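Local coordinates for nucleoprotein (Human coronavirus NL63, PDB 5N4K) that probably packages the positive-strand viral RNA genome into a helical ribonucleocapsid, this chain being its N-terminal RNA-binding domain, at residues Val46-Arg49 against Asn50-Pro53; Trp110-Lys113 against Glu114-Thr118; Ala140-Pro143 against Glu144-Val147. All coordinates share one frame; numbering follows the deposited sequence.

Interaction 1 (Val46-Arg49 against Asn50-Pro53). With SO4 (sulfate ion), chain J; SO4 (sulfate ion), chain G.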
loop_
_atom_site.group_PDB
_atom_site.type_symbol
_atom_site.label_atom_id
_atom_site.label_comp_id
_atom_site.label_asym_id
_atom_site.label_seq_id
_atom_site.Cartn_x
_atom_site.Cartn_y
_atom_site.Cartn_z
ATOM N N VAL A 46 -17.026 -1.410 -9.029
ATOM C CA VAL A 46 -17.523 -2.718 -9.055
ATOM C C VAL A 46 -17.727 -3.403 -7.739
ATOM O O VAL A 46 -18.461 -4.382 -7.604
ATOM C CB VAL A 46 -16.819 -3.672 -10.054
ATOM C CG1 VAL A 46 -16.970 -3.121 -11.505
ATOM C CG2 VAL A 46 -15.421 -3.932 -9.674
ATOM N N ILE A 47 -17.005 -2.964 -6.700
ATOM C CA ILE A 47 -17.099 -3.617 -5.453
ATOM C C ILE A 47 -18.311 -3.097 -4.697
ATOM O O ILE A 47 -18.395 -1.870 -4.423
ATOM C CB ILE A 47 -15.804 -3.329 -4.610
ATOM C CG1 ILE A 47 -14.602 -3.998 -5.260
ATOM C CG2 ILE A 47 -16.006 -3.684 -3.135
ATOM C CD1 ILE A 47 -13.245 -3.584 -4.700
ATOM N N PRO A 48 -19.312 -3.949 -4.387
ATOM C CA PRO A 48 -20.536 -3.460 -3.687
ATOM C C PRO A 48 -20.219 -2.836 -2.332
ATOM O O PRO A 48 -19.259 -3.205 -1.654
ATOM C CB PRO A 48 -21.386 -4.709 -3.521
ATOM C CG PRO A 48 -20.890 -5.585 -4.640
ATOM C CD PRO A 48 -19.432 -5.387 -4.704
ATOM N N ARG A 49 -21.112 -1.895 -1.905
ATOM C CA ARG A 49 -20.993 -1.163 -0.670
ATOM C C ARG A 49 -20.819 -2.035 0.503
ATOM O O ARG A 49 -20.246 -1.592 1.519
ATOM C CB ARG A 49 -22.242 -0.298 -0.478
ATOM C CG ARG A 49 -23.522 -1.090 -0.130
ATOM C CD ARG A 49 -24.803 -0.351 0.017
ATOM N NE ARG A 49 -25.834 -1.297 0.331
ATOM C CZ ARG A 49 -26.132 -1.732 1.521
ATOM N NH1 ARG A 49 -25.586 -1.190 2.594
ATOM N NH2 ARG A 49 -27.021 -2.706 1.664
ATOM N N ASN A 50 -21.365 -3.277 0.491
ATOM C CA ASN A 50 -21.430 -4.108 1.627
ATOM C C ASN A 50 -20.672 -5.438 1.426
ATOM O O ASN A 50 -20.955 -6.418 2.123
ATOM C CB ASN A 50 -22.892 -4.447 2.014
ATOM C CG ASN A 50 -23.651 -5.016 0.835
ATOM O OD1 ASN A 50 -23.330 -4.909 -0.321
ATOM N ND2 ASN A 50 -24.859 -5.557 1.219
ATOM N N LEU A 51 -19.615 -5.402 0.612
ATOM C CA LEU A 51 -18.817 -6.628 0.310
ATOM C C LEU A 51 -17.804 -6.795 1.416
ATOM O O LEU A 51 -16.586 -6.531 1.242
ATOM C CB LEU A 51 -18.220 -6.510 -1.032
ATOM C CG LEU A 51 -17.585 -7.881 -1.511
ATOM C CD1 LEU A 51 -18.696 -8.849 -1.919
ATOM C CD2 LEU A 51 -16.635 -7.716 -2.644
ATOM N N VAL A 52 -18.246 -7.326 2.558
ATOM C CA VAL A 52 -17.441 -7.625 3.721
ATOM C C VAL A 52 -17.328 -9.155 3.891
ATOM O O VAL A 52 -18.386 -9.792 4.071
ATOM C CB VAL A 52 -17.987 -6.997 5.047
ATOM C CG1 VAL A 52 -17.064 -7.242 6.159
ATOM C CG2 VAL A 52 -18.280 -5.496 4.884
ATOM N N PRO A 53 -16.109 -9.719 3.916
ATOM C CA PRO A 53 -16.006 -11.176 4.174
ATOM C C PRO A 53 -16.634 -11.529 5.447
ATOM O O PRO A 53 -16.629 -10.830 6.427
ATOM C CB PRO A 53 -14.511 -11.422 4.252
ATOM C CG PRO A 53 -13.911 -10.343 3.484
ATOM C CD PRO A 53 -14.803 -9.104 3.649
HETATM S S SO4 J . -26.420 -5.198 4.191
HETATM O O1 SO4 J . -26.369 -5.829 2.869
HETATM O O2 SO4 J . -27.620 -5.708 4.880
HETATM O O3 SO4 J . -26.460 -3.707 4.162
HETATM O O4 SO4 J . -25.206 -5.325 4.830
HETATM S S SO4 G . -26.301 -1.453 -3.653
HETATM O O1 SO4 G . -27.372 -1.481 -4.661
HETATM O O2 SO4 G . -26.739 -1.989 -2.300
HETATM O O3 SO4 G . -25.040 -2.246 -4.008
HETATM O O4 SO4 G . -25.722 -0.137 -3.720
#
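The guanidinium of Arg49 and the side-chain amide of Asn50 are stacked, their planes 22° apart, with Asn50 CG 4.1 Å above the Arg49 guanidinium plane and offset toward its rim. Arg49 CG lies between its backbone N and carbonyl carbon (chi1 72°), and the chain, extended to NE, holds the guanidinium over that amide. At the edge of the guanidinium stand two sulfate ions, probably from the crystallisation liquor. Arg49 NE donates to O2 of sulfate G at 2.9 Å, in the plane of the group, and Arg49 NH2 reaches O3 of sulfate J at 2.7 Å, an oxygen that NH1 also meets through a weak bond. In this crystal, bonds on two parts of its edge would restrain its rotation.

Beneath the stack the backbone makes a type I beta turn from Pro48 to Leu51, closed by Leu51 N donating to Pro48 O at 3.2 Å from above the carbonyl plane. Leu51 CB comes within 4.0 Å of Pro48 CD, while Leu51 CD2 meets Ile47 CG2 at 4.1 Å.

The turn follows helix 43-46. Ile47 rests on Val109 and Val111 of strand 108-112, and Ile47 and Leu51 both touch Leu145 of strand 145-147.

Interaction 2 (Trp110-Lys113 against Glu114-Thr118). With SO4 (sulfate ion), chain J.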
loop_
_atom_site.group_PDB
_atom_site.type_symbol
_atom_site.label_atom_id
_atom_site.label_comp_id
_atom_site.label_asym_id
_atom_site.label_seq_id
_atom_site.Cartn_x
_atom_site.Cartn_y
_atom_site.Cartn_z
ATOM N N TRP A 110 -14.200 1.366 0.240
ATOM C CA TRP A 110 -14.790 1.145 1.530
ATOM C C TRP A 110 -16.040 0.268 1.527
ATOM O O TRP A 110 -16.895 0.420 0.605
ATOM C CB TRP A 110 -15.095 2.528 2.108
ATOM C CG TRP A 110 -13.820 3.349 2.304
ATOM C CD1 TRP A 110 -13.308 4.290 1.460
ATOM C CD2 TRP A 110 -12.960 3.253 3.414
ATOM N NE1 TRP A 110 -12.163 4.810 2.029
ATOM C CE2 TRP A 110 -11.911 4.209 3.206
ATOM C CE3 TRP A 110 -12.914 2.452 4.527
ATOM C CZ2 TRP A 110 -10.878 4.291 4.127
ATOM C CZ3 TRP A 110 -11.911 2.590 5.475
ATOM C CH2 TRP A 110 -10.904 3.550 5.230
ATOM N N VAL A 111 -16.160 -0.548 2.542
ATOM C CA VAL A 111 -17.302 -1.490 2.623
ATOM C C VAL A 111 -17.763 -1.566 4.027
ATOM O O VAL A 111 -17.023 -1.475 5.017
ATOM C CB VAL A 111 -16.921 -2.901 2.084
ATOM C CG1 VAL A 111 -16.777 -2.888 0.572
ATOM C CG2 VAL A 111 -15.690 -3.448 2.814
ATOM N N ALA A 112 -19.107 -1.782 4.198
ATOM C CA ALA A 112 -19.694 -1.996 5.519
ATOM C C ALA A 112 -21.029 -2.699 5.366
ATOM O O ALA A 112 -21.747 -2.422 4.416
ATOM C CB ALA A 112 -19.966 -0.658 6.233
ATOM N N LYS A 113 -21.321 -3.564 6.310
ATOM C CA LYS A 113 -22.640 -4.131 6.382
ATOM C C LYS A 113 -23.532 -3.387 7.367
ATOM O O LYS A 113 -23.064 -2.656 8.203
ATOM C CB LYS A 113 -22.548 -5.544 6.847
ATOM C CG LYS A 113 -22.009 -6.481 5.761
ATOM C CD LYS A 113 -22.125 -7.903 6.340
ATOM C CE LYS A 113 -22.169 -8.952 5.308
ATOM N NZ LYS A 113 -22.007 -10.289 5.924
ATOM N N GLU A 114 -24.864 -3.569 7.194
ATOM C CA GLU A 114 -25.843 -3.031 8.107
ATOM C C GLU A 114 -25.543 -3.475 9.522
ATOM O O GLU A 114 -25.174 -4.661 9.813
ATOM C CB GLU A 114 -27.219 -3.530 7.675
ATOM C CG GLU A 114 -28.318 -2.897 8.474
ATOM C CD GLU A 114 -29.705 -3.343 7.997
ATOM O OE1 GLU A 114 -30.070 -4.485 8.252
ATOM O OE2 GLU A 114 -30.429 -2.571 7.360
ATOM N N GLY A 115 -25.559 -2.548 10.462
ATOM C CA GLY A 115 -25.228 -2.801 11.865
ATOM C C GLY A 115 -23.811 -2.496 12.256
ATOM O O GLY A 115 -23.530 -2.549 13.483
ATOM N N ALA A 116 -22.922 -2.293 11.276
ATOM C CA ALA A 116 -21.566 -1.969 11.615
ATOM C C ALA A 116 -21.483 -0.595 12.307
ATOM O O ALA A 116 -22.367 0.285 12.045
ATOM C CB ALA A 116 -20.690 -1.925 10.424
ATOM N N LYS A 117 -20.445 -0.358 13.076
ATOM C CA LYS A 117 -20.152 0.959 13.579
ATOM C C LYS A 117 -18.851 1.473 12.997
ATOM O O LYS A 117 -17.830 0.739 12.807
ATOM C CB LYS A 117 -20.052 0.888 15.041
ATOM C CG LYS A 117 -21.374 0.514 15.699
ATOM C CD LYS A 117 -21.305 0.793 17.228
ATOM C CE LYS A 117 -19.943 1.251 17.849
ATOM N NZ LYS A 117 -19.703 2.729 18.041
ATOM N N THR A 118 -18.830 2.758 12.781
ATOM C CA THR A 118 -17.712 3.432 12.075
ATOM C C THR A 118 -16.580 3.735 13.076
ATOM O O THR A 118 -16.174 4.841 13.235
ATOM C CB THR A 118 -18.140 4.685 11.277
ATOM O OG1 THR A 118 -18.816 5.539 12.199
ATOM C CG2 THR A 118 -19.115 4.326 10.174
HETATM S S SO4 J . -26.420 -5.198 4.191
HETATM O O1 SO4 J . -26.369 -5.829 2.869
HETATM O O2 SO4 J . -27.620 -5.708 4.880
HETATM O O3 SO4 J . -26.460 -3.707 4.162
HETATM O O4 SO4 J . -25.206 -5.325 4.830
#
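Two first torsions set the side chains of Lys113 and Glu114 on different paths beside one sulfate ion, J. In Lys113, CG stands anti to the carbonyl carbon (chi1 -74°), which swings it beside the backbone N, where Lys113 CG lies 3.5 Å from O4 of the sulfate; the extended remainder takes NZ to a hydrogen bond with Ser138 OG. In Glu114, CG is anti to the backbone N (chi1 -174°) and, in the conformer given, the extended chain leads the carboxylate away, while Glu114 CB lies 3.6 Å from O3 of the sulfate.

The backbone here forms a type II beta turn from Lys113 to Ala116, directly after strand 108-112. Its closing bond runs from Ala116 N to Lys113 O, 3.1 Å long and nearly straight at 160°, with the donor tilted from the carbonyl plane. Gly115 occupies the third position with a positive phi, where a side chain would press against the preceding carbonyl oxygen. Ala116 CB points toward the preceding segment and lies 3.3 Å from Lys113 O and 4.4 Å from Ala112 CB. Both methyl groups also touch Ile63 of strand 63-73, which sets the base of the turn against the sheet.

The grip on the sulfate comes from Glu114 N, which donates to O4 at 3.0 Å and more weakly to O3. The anion is therefore bound by a main-chain N-H as well as by the guanidinium of Arg49. Positive charge and a backbone donor converging on a sulfate are consistent with a surface able to accept a phosphate of RNA, within a region predicted to bind RNA; the sulfate itself is no proof of that role.

Interaction 3 (Ala140-Pro143 against Glu144-Val147)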
loop_
_atom_site.group_PDB
_atom_site.type_symbol
_atom_site.label_atom_id
_atom_site.label_comp_id
_atom_site.label_asym_id
_atom_site.label_seq_id
_atom_site.Cartn_x
_atom_site.Cartn_y
_atom_site.Cartn_z
ATOM N N ALA A 140 -23.958 -12.106 -3.917
ATOM C CA ALA A 140 -23.285 -12.593 -5.114
ATOM C C ALA A 140 -22.115 -11.670 -5.416
ATOM O O ALA A 140 -22.224 -10.484 -5.229
ATOM C CB ALA A 140 -24.224 -12.649 -6.308
ATOM N N LEU A 141 -21.022 -12.216 -5.901
ATOM C CA LEU A 141 -19.986 -11.387 -6.517
ATOM C C LEU A 141 -20.424 -10.879 -7.803
ATOM O O LEU A 141 -20.956 -11.655 -8.649
ATOM C CB LEU A 141 -18.712 -12.160 -6.761
ATOM C CG LEU A 141 -17.858 -12.421 -5.553
ATOM C CD1 LEU A 141 -16.632 -13.266 -5.823
ATOM C CD2 LEU A 141 -17.392 -11.203 -4.798
ATOM N N PRO A 142 -20.257 -9.606 -8.100
ATOM C CA PRO A 142 -20.423 -9.114 -9.447
ATOM C C PRO A 142 -19.544 -9.810 -10.463
ATOM O O PRO A 142 -18.516 -10.357 -10.102
ATOM C CB PRO A 142 -20.064 -7.602 -9.305
ATOM C CG PRO A 142 -20.244 -7.299 -7.822
ATOM C CD PRO A 142 -19.761 -8.532 -7.170
ATOM N N PRO A 143 -19.937 -9.705 -11.763
ATOM C CA PRO A 143 -19.211 -10.467 -12.792
ATOM C C PRO A 143 -17.735 -10.131 -12.882
ATOM O O PRO A 143 -16.910 -10.969 -13.256
ATOM C CB PRO A 143 -19.949 -10.068 -14.060
ATOM C CG PRO A 143 -21.256 -9.700 -13.661
ATOM C CD PRO A 143 -21.131 -9.017 -12.312
ATOM N N GLU A 144 -17.360 -8.912 -12.505
ATOM C CA GLU A 144 -15.947 -8.459 -12.621
ATOM C C GLU A 144 -15.045 -8.888 -11.480
ATOM O O GLU A 144 -13.854 -8.647 -11.578
ATOM C CB GLU A 144 -15.951 -6.944 -12.679
ATOM C CG GLU A 144 -16.741 -6.303 -13.804
ATOM C CD GLU A 144 -18.233 -6.103 -13.517
ATOM O OE1 GLU A 144 -18.802 -6.527 -12.440
ATOM O OE2 GLU A 144 -18.831 -5.547 -14.500
ATOM N N LEU A 145 -15.578 -9.510 -10.465
ATOM C CA LEU A 145 -14.840 -9.946 -9.298
ATOM C C LEU A 145 -14.775 -11.503 -9.181
ATOM O O LEU A 145 -15.782 -12.174 -9.413
ATOM C CB LEU A 145 -15.456 -9.423 -7.973
ATOM C CG LEU A 145 -15.419 -7.913 -7.842
ATOM C CD1 LEU A 145 -16.007 -7.591 -6.475
ATOM C CD2 LEU A 145 -14.012 -7.385 -7.887
ATOM N N SER A 146 -13.591 -12.004 -8.875
ATOM C CA SER A 146 -13.438 -13.452 -8.581
ATOM C C SER A 146 -12.431 -13.687 -7.516
ATOM O O SER A 146 -11.525 -12.869 -7.294
ATOM C CB SER A 146 -13.021 -14.162 -9.899
ATOM O OG SER A 146 -11.781 -13.767 -10.350
ATOM N N VAL A 147 -12.602 -14.753 -6.777
ATOM C CA VAL A 147 -11.643 -15.051 -5.743
ATOM C C VAL A 147 -10.383 -15.628 -6.364
ATOM O O VAL A 147 -10.431 -16.452 -7.312
ATOM C CB VAL A 147 -12.176 -16.021 -4.711
ATOM C CG1 VAL A 147 -11.090 -16.359 -3.714
ATOM C CG2 VAL A 147 -13.427 -15.510 -4.056
#
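Leu141 and Leu145 pack across a type I beta turn, Pro142 to Leu145, that leads into strand 145-147, an outermost strand of the antiparallel sheet in this N-terminal domain. Their side chains cross at about a right angle, with Leu141 CD2 4.1 Å from Leu145 CB. The other methyl branch, Leu141 CD1, follows the strand onward to Val147 CG2 at 4.3 Å. Pro142 and Leu145 instead lie side by side, pointing the same way, and Pro142 CD comes within 3.9 Å of Leu145 CD1.

The turn holds these groups in place. Leu145 N donates to Pro142 O at 3.1 Å, with an N-H...O angle of 165° and the donor above the carbonyl plane. Pro143, at the second position of the turn, has a ring-restricted phi of -60° that suits the type I geometry.

Farther out, Leu141 and Leu145 both rest on Leu51, Pro142 touches Pro48, and Leu145 also meets Val46 of helix 43-46 and Val37 of strand 35-37. Backbone hydrogen bonds between Glu144 and Ser38 and between Ser146 and Leu36 join 144-147 to strand 35-37 and the residue after it. The carboxylate of Glu144 is anchored by a salt bridge from OE2 to Lys41 NZ. A bend at chi2 (85°) contributes to laying that side chain alongside the Pro143 ring, with Glu144 OE1 3.4 Å from Pro143 CD.

Each contact is built round a beta turn, type I in interactions 1 and 3 and type II in interaction 2. Interaction 1 is partly buried and touches both others: Arg49 O is probably hydrogen-bonded to Ala112 N, and Leu51 CD2 packs on Leu145 CD1 at 3.9 Å. Interactions 2 and 3 are surface contacts about 20 Å apart between centres, at the two outermost strands of the same sheet, and do not touch. Interactions 1 and 2 share sulfate J through a guanidinium and a backbone N-H. Interaction 3 is mainly apolar across its segments, with Glu144 paired outside them, and its Val46 and Pro48 neighbours belong to interaction 1.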